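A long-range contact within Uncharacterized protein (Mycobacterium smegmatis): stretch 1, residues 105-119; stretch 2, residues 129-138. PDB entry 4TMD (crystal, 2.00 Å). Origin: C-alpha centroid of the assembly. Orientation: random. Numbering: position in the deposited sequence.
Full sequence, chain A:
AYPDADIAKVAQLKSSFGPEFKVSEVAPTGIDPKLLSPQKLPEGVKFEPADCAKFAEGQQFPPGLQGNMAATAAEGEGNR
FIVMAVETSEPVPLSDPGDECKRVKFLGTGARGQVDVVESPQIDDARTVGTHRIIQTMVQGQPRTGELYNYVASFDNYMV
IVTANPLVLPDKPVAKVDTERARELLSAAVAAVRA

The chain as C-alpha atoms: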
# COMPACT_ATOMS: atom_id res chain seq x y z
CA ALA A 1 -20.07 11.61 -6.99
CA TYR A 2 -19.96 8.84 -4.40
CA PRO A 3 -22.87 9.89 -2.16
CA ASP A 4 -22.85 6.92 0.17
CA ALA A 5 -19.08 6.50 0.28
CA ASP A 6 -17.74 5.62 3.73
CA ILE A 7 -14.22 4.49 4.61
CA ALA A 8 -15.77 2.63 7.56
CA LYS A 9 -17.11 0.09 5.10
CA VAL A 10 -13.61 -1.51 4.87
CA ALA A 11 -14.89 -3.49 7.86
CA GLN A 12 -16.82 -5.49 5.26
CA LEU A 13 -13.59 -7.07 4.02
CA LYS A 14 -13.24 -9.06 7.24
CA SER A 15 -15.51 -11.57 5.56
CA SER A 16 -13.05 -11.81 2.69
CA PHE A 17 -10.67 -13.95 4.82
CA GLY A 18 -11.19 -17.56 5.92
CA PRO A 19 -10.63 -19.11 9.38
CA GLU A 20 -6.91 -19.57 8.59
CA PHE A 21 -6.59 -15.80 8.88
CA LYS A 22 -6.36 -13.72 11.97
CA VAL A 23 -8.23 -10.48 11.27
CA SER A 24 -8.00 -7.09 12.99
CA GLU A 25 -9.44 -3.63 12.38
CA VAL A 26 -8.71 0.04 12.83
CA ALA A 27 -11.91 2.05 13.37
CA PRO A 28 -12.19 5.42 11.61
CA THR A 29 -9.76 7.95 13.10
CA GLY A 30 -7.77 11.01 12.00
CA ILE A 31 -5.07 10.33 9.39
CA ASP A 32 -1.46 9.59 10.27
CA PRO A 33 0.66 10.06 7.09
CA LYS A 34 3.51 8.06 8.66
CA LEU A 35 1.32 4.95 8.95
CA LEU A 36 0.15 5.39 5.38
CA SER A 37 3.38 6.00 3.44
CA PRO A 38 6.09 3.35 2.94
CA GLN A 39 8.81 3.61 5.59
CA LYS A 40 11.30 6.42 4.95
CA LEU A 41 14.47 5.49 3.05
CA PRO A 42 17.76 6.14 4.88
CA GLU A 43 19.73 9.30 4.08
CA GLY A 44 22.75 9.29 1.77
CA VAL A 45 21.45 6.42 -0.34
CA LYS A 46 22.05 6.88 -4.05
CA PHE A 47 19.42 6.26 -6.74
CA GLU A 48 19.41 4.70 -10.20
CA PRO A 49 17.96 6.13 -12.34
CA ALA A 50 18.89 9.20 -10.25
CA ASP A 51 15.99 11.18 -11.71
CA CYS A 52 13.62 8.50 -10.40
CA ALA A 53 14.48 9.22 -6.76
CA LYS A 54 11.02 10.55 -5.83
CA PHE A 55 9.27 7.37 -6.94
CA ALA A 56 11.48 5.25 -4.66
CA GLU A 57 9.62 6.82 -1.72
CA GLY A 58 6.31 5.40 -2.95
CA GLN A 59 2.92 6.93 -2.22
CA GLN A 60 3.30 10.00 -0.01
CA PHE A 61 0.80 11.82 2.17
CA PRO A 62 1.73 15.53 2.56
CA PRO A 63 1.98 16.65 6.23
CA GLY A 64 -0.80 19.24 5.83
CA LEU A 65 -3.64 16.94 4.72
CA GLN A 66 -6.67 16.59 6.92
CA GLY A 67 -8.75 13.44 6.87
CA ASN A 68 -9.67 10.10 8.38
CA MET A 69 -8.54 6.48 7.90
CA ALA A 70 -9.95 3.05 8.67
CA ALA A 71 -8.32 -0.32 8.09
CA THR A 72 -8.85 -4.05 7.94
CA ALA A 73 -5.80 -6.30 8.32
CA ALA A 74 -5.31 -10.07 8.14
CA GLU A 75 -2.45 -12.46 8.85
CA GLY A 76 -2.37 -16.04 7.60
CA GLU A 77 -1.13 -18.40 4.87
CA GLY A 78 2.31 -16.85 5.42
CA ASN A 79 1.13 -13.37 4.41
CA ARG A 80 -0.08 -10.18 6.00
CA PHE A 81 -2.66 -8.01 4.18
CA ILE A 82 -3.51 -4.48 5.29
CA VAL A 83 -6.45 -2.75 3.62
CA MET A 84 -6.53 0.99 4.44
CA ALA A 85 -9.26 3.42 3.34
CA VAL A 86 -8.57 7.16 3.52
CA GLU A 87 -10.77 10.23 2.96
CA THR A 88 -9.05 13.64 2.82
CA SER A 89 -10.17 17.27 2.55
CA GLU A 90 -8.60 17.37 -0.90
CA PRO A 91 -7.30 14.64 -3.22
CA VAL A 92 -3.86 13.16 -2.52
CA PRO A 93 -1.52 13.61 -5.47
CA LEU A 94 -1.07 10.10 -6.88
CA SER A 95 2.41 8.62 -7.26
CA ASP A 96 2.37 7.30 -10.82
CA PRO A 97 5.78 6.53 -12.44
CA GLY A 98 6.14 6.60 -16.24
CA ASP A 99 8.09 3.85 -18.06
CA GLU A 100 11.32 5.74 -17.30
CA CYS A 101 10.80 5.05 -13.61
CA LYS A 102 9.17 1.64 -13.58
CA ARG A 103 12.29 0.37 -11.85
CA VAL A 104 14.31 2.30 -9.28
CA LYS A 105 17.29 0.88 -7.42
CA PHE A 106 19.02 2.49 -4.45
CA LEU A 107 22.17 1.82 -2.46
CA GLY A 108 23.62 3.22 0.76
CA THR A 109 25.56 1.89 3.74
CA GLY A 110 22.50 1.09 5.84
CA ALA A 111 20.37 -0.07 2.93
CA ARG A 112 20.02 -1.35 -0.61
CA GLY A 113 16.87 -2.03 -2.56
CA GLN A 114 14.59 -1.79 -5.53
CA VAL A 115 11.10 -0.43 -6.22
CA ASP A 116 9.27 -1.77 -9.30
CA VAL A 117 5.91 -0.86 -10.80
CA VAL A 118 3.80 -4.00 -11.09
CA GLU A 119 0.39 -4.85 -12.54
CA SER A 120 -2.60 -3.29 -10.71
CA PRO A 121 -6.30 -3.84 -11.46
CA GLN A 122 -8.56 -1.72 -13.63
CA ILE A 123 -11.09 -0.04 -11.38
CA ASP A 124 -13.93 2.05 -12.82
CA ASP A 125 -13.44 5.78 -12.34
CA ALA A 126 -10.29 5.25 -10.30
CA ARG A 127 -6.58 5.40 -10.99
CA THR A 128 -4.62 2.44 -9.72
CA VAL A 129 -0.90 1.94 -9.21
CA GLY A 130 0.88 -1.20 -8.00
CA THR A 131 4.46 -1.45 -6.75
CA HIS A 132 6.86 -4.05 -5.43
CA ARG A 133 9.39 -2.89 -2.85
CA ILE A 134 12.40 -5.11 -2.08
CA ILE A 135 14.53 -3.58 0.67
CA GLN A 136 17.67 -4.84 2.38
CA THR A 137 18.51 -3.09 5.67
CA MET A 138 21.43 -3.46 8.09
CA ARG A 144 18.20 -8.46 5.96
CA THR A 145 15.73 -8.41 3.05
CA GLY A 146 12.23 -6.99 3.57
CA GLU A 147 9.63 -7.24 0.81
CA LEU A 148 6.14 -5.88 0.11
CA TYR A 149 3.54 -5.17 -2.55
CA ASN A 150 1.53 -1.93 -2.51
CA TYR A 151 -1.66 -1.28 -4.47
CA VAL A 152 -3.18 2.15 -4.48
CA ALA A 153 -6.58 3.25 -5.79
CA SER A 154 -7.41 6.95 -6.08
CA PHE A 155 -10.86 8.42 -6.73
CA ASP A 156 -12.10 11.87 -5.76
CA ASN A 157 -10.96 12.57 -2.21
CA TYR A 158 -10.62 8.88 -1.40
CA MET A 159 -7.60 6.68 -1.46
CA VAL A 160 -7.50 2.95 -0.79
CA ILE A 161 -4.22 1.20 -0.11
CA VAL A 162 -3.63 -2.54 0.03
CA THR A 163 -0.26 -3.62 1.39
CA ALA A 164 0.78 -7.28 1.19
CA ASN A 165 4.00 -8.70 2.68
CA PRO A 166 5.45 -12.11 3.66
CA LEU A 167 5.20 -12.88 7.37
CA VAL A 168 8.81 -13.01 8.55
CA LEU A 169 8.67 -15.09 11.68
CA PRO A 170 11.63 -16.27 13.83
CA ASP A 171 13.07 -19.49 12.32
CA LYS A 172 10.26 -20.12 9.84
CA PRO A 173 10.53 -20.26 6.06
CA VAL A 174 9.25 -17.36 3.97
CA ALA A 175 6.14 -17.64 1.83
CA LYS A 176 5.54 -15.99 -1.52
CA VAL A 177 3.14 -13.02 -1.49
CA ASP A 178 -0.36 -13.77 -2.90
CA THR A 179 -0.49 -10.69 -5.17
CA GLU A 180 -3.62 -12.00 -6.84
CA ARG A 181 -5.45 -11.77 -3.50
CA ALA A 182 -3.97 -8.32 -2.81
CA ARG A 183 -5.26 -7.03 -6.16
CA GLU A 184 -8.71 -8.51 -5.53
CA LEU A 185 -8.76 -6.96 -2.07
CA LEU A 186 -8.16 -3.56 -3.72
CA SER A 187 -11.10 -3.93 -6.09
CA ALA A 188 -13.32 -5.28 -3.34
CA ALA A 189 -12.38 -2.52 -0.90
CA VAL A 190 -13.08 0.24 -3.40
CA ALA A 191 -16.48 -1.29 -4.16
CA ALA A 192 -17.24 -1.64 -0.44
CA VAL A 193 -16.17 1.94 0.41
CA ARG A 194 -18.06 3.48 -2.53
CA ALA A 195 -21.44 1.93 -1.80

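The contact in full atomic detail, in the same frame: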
# COMPACT_ATOMS: atom_id res chain seq x y z
N LYS A 105 16.42 1.51 -8.40
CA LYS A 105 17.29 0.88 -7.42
C LYS A 105 17.93 1.94 -6.54
O LYS A 105 18.08 3.09 -6.95
CB LYS A 105 18.38 0.06 -8.11
CG LYS A 105 17.88 -1.04 -9.02
CD LYS A 105 19.06 -1.89 -9.45
CE LYS A 105 18.70 -2.80 -10.59
NZ LYS A 105 19.89 -3.58 -11.00
N PHE A 106 18.30 1.56 -5.32
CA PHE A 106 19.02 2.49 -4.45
C PHE A 106 20.04 1.74 -3.59
O PHE A 106 19.88 0.56 -3.31
CB PHE A 106 18.07 3.30 -3.58
CG PHE A 106 17.27 2.48 -2.61
CD1 PHE A 106 17.74 2.26 -1.32
CD2 PHE A 106 16.04 1.94 -2.98
CE1 PHE A 106 17.01 1.51 -0.42
CE2 PHE A 106 15.30 1.19 -2.08
CZ PHE A 106 15.78 0.97 -0.80
N LEU A 107 21.09 2.45 -3.19
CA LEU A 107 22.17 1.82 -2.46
C LEU A 107 22.81 2.82 -1.52
O LEU A 107 23.08 3.95 -1.91
CB LEU A 107 23.19 1.25 -3.45
CG LEU A 107 24.53 0.79 -2.88
CD1 LEU A 107 24.38 -0.54 -2.18
CD2 LEU A 107 25.55 0.68 -4.01
N GLY A 108 23.01 2.40 -0.27
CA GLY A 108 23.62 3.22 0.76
C GLY A 108 24.29 2.26 1.70
O GLY A 108 24.28 1.06 1.45
N THR A 109 24.88 2.77 2.78
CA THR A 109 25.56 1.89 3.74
C THR A 109 24.55 1.10 4.58
O THR A 109 24.68 -0.10 4.80
CB THR A 109 26.53 2.67 4.67
OG1 THR A 109 25.88 3.85 5.16
CG2 THR A 109 27.80 3.07 3.91
N GLY A 110 23.52 1.77 5.07
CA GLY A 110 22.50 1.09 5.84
C GLY A 110 21.58 0.21 5.00
O GLY A 110 21.04 -0.77 5.50
N ALA A 111 21.42 0.55 3.73
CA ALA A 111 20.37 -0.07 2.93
C ALA A 111 20.70 -0.24 1.45
O ALA A 111 21.52 0.47 0.88
CB ALA A 111 19.09 0.74 3.07
N ARG A 112 20.04 -1.22 0.84
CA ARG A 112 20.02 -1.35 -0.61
C ARG A 112 18.68 -1.94 -1.01
O ARG A 112 18.09 -2.72 -0.26
CB ARG A 112 21.18 -2.21 -1.12
CG ARG A 112 21.08 -3.68 -0.78
CD ARG A 112 22.30 -4.44 -1.33
NE ARG A 112 22.54 -4.12 -2.74
CZ ARG A 112 23.75 -4.13 -3.31
NH1 ARG A 112 24.82 -4.43 -2.59
NH2 ARG A 112 23.88 -3.81 -4.60
N GLY A 113 18.18 -1.56 -2.18
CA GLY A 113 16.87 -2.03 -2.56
C GLY A 113 16.41 -1.61 -3.94
O GLY A 113 17.16 -1.04 -4.73
N GLN A 114 15.14 -1.88 -4.19
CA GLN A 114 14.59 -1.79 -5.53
C GLN A 114 13.09 -1.57 -5.41
O GLN A 114 12.43 -2.18 -4.56
CB GLN A 114 14.91 -3.07 -6.30
CG GLN A 114 14.28 -3.25 -7.67
CD GLN A 114 14.67 -4.59 -8.27
OE1 GLN A 114 15.76 -5.08 -8.02
NE2 GLN A 114 13.78 -5.19 -9.05
N VAL A 115 12.55 -0.67 -6.23
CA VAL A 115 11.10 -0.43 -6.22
C VAL A 115 10.62 -0.50 -7.66
O VAL A 115 11.03 0.32 -8.49
CB VAL A 115 10.74 0.93 -5.57
CG1 VAL A 115 9.22 1.22 -5.65
CG2 VAL A 115 11.20 0.97 -4.10
N ASP A 116 9.79 -1.50 -7.96
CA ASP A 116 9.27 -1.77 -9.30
C ASP A 116 7.78 -1.49 -9.40
O ASP A 116 7.04 -1.84 -8.49
CB ASP A 116 9.45 -3.24 -9.67
CG ASP A 116 10.90 -3.62 -9.91
OD1 ASP A 116 11.70 -2.72 -10.20
OD2 ASP A 116 11.23 -4.82 -9.82
N VAL A 117 7.34 -0.92 -10.51
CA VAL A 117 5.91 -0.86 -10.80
C VAL A 117 5.46 -2.24 -11.23
O VAL A 117 6.13 -2.89 -12.02
CB VAL A 117 5.59 0.18 -11.89
CG1 VAL A 117 4.09 0.19 -12.21
CG2 VAL A 117 6.06 1.55 -11.46
N VAL A 118 4.34 -2.71 -10.70
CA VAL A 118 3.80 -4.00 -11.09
C VAL A 118 2.34 -3.82 -11.50
O VAL A 118 1.74 -2.77 -11.26
CB VAL A 118 3.92 -5.05 -9.96
CG1 VAL A 118 5.39 -5.41 -9.65
CG2 VAL A 118 3.22 -4.56 -8.72
N GLU A 119 1.79 -4.85 -12.11
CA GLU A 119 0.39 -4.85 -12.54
C GLU A 119 -0.57 -4.51 -11.39
O GLU A 119 -0.45 -5.06 -10.30
CB GLU A 119 0.06 -6.23 -13.13
CG GLU A 119 -1.37 -6.48 -13.52
CD GLU A 119 -1.59 -7.91 -14.01
OE1 GLU A 119 -1.42 -8.87 -13.21
OE2 GLU A 119 -1.92 -8.08 -15.21
N VAL A 129 -2.35 2.08 -9.06
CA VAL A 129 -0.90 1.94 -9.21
C VAL A 129 -0.45 0.79 -8.31
O VAL A 129 -0.86 0.73 -7.15
CB VAL A 129 -0.15 3.23 -8.84
CG1 VAL A 129 1.37 3.02 -8.98
CG2 VAL A 129 -0.61 4.40 -9.69
N GLY A 130 0.37 -0.11 -8.82
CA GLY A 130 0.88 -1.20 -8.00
C GLY A 130 2.39 -1.11 -7.93
O GLY A 130 3.01 -0.76 -8.94
N THR A 131 3.00 -1.35 -6.77
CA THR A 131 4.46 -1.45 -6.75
C THR A 131 4.93 -2.62 -5.90
O THR A 131 4.20 -3.17 -5.08
CB THR A 131 5.18 -0.16 -6.22
OG1 THR A 131 4.72 0.17 -4.90
CG2 THR A 131 4.94 1.03 -7.15
N HIS A 132 6.19 -2.99 -6.14
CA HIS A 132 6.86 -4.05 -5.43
C HIS A 132 8.13 -3.45 -4.85
O HIS A 132 9.01 -3.00 -5.59
CB HIS A 132 7.16 -5.20 -6.38
CG HIS A 132 7.86 -6.36 -5.75
ND1 HIS A 132 8.58 -7.28 -6.48
CD2 HIS A 132 7.93 -6.78 -4.46
CE1 HIS A 132 9.07 -8.20 -5.68
NE2 HIS A 132 8.69 -7.93 -4.44
N ARG A 133 8.21 -3.40 -3.54
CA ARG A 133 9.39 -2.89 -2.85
C ARG A 133 10.21 -4.06 -2.30
O ARG A 133 9.68 -4.91 -1.57
CB ARG A 133 8.98 -1.94 -1.72
CG ARG A 133 8.02 -0.82 -2.16
CD ARG A 133 7.60 0.10 -0.98
NE ARG A 133 8.73 0.83 -0.42
CZ ARG A 133 9.23 1.96 -0.93
NH1 ARG A 133 8.69 2.51 -2.02
NH2 ARG A 133 10.27 2.54 -0.35
N ILE A 134 11.49 -4.11 -2.64
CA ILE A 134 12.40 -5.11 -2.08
C ILE A 134 13.55 -4.40 -1.40
O ILE A 134 14.41 -3.85 -2.08
CB ILE A 134 12.95 -6.05 -3.16
CG1 ILE A 134 11.81 -6.63 -3.99
CG2 ILE A 134 13.76 -7.18 -2.53
CD1 ILE A 134 12.09 -6.58 -5.48
N ILE A 135 13.55 -4.39 -0.07
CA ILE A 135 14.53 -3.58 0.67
C ILE A 135 15.42 -4.40 1.60
O ILE A 135 14.93 -5.17 2.42
CB ILE A 135 13.85 -2.50 1.53
CG1 ILE A 135 12.71 -1.81 0.78
CG2 ILE A 135 14.89 -1.49 2.00
CD1 ILE A 135 13.14 -1.15 -0.50
N GLN A 136 16.72 -4.19 1.49
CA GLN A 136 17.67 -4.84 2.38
C GLN A 136 18.23 -3.80 3.34
O GLN A 136 18.76 -2.77 2.91
CB GLN A 136 18.78 -5.51 1.59
CG GLN A 136 19.79 -6.24 2.44
CD GLN A 136 20.71 -7.12 1.62
OE1 GLN A 136 20.72 -7.06 0.39
NE2 GLN A 136 21.49 -7.95 2.30
N THR A 137 18.09 -4.05 4.65
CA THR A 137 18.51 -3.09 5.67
C THR A 137 19.47 -3.74 6.65
O THR A 137 19.40 -4.95 6.88
CB THR A 137 17.30 -2.51 6.40
N MET A 138 20.36 -2.95 7.23
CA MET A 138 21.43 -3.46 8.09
C MET A 138 20.91 -3.85 9.48
O MET A 138 20.97 -5.02 9.88
CB MET A 138 22.54 -2.43 8.22
O HOH W 1 9.23 -6.63 -9.16
O HOH W 2 0.53 -0.38 -11.65

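How does the start of stretch 1 reach a strand that it does not pair with? Phe106 lies on the neighbouring strand, where Phe106 N donates to Gly113 O and Gly113 N to Phe106 O, each at 2.9 Å. Its CA-to-CB bond points sideways to stretch 2, but the ring end comes nearer, and CZ meets Ile135 CD1 at 3.4 Å. The methyl sits at the ring edge, near its plane, so this is an apolar contact rather than a stack. The chain then turns, and Gly110 O accepts a hydrogen bond from Met138 N at 2.9 Å, bent to 131° at the hydrogen.

What holds the two strands together from Ala111 onward? They run antiparallel, and hydrogen-bonded pairs alternate with non-hydrogen-bonded ones. Arg112 N donates to Gln136 O at 2.9 Å, and Gln136 N donates to Arg112 O at 2.7 Å. Between such pairs lie the non-hydrogen-bonded ones, Ala111 with Thr137 and Gly113 with Ile135, where the CA atoms draw closer; Ala111 CA makes a CA-H...O contact of 3.1 Å with Gln136 O. Gly113 fits a crowded place: a CB there would clash with Ile134 O, Ile135 CD1 and Phe106 CZ.

How do the side chains divide between the sheet faces at Gln114 and Val115? The backbone of Gln114 pairs with Ile134, a nearly straight bond from Ile134 N to Gln114 O (2.9 Å, 177°) and a more bent one from Gln114 N to Ile134 O (3.0 Å, 136°). Its side chain shares a face with Asp116, and Gln114 NE2 donates to Asp116 OD2 at 2.7 Å. Val115 points to the other face, where its CG2 packs over one face of the Arg133 guanidinium, 3.6 Å from NH1; NH1 and NH2 are hydrogen-bonded elsewhere in the structure.

How does the ladder continue toward the end of stretch 1? Asp116 N donates to His132 O at 2.9 Å, and His132 N to Asp116 O at 2.8 Å. The side chains of this pair are linked through a water lying 2.8 Å from both Asp116 OD2, to which it donates, and His132 ND1. Val117 CA approaches Gly130 O at 3.4 Å in another CA-H...O contact. Val118 N donates to Gly130 O at 2.9 Å, while a water spans the other side of that pair, donating to Val118 O at 2.7 Å and accepting from Gly130 N at 2.8 Å. Val118 CG1 also packs against His132 CB at 3.7 Å.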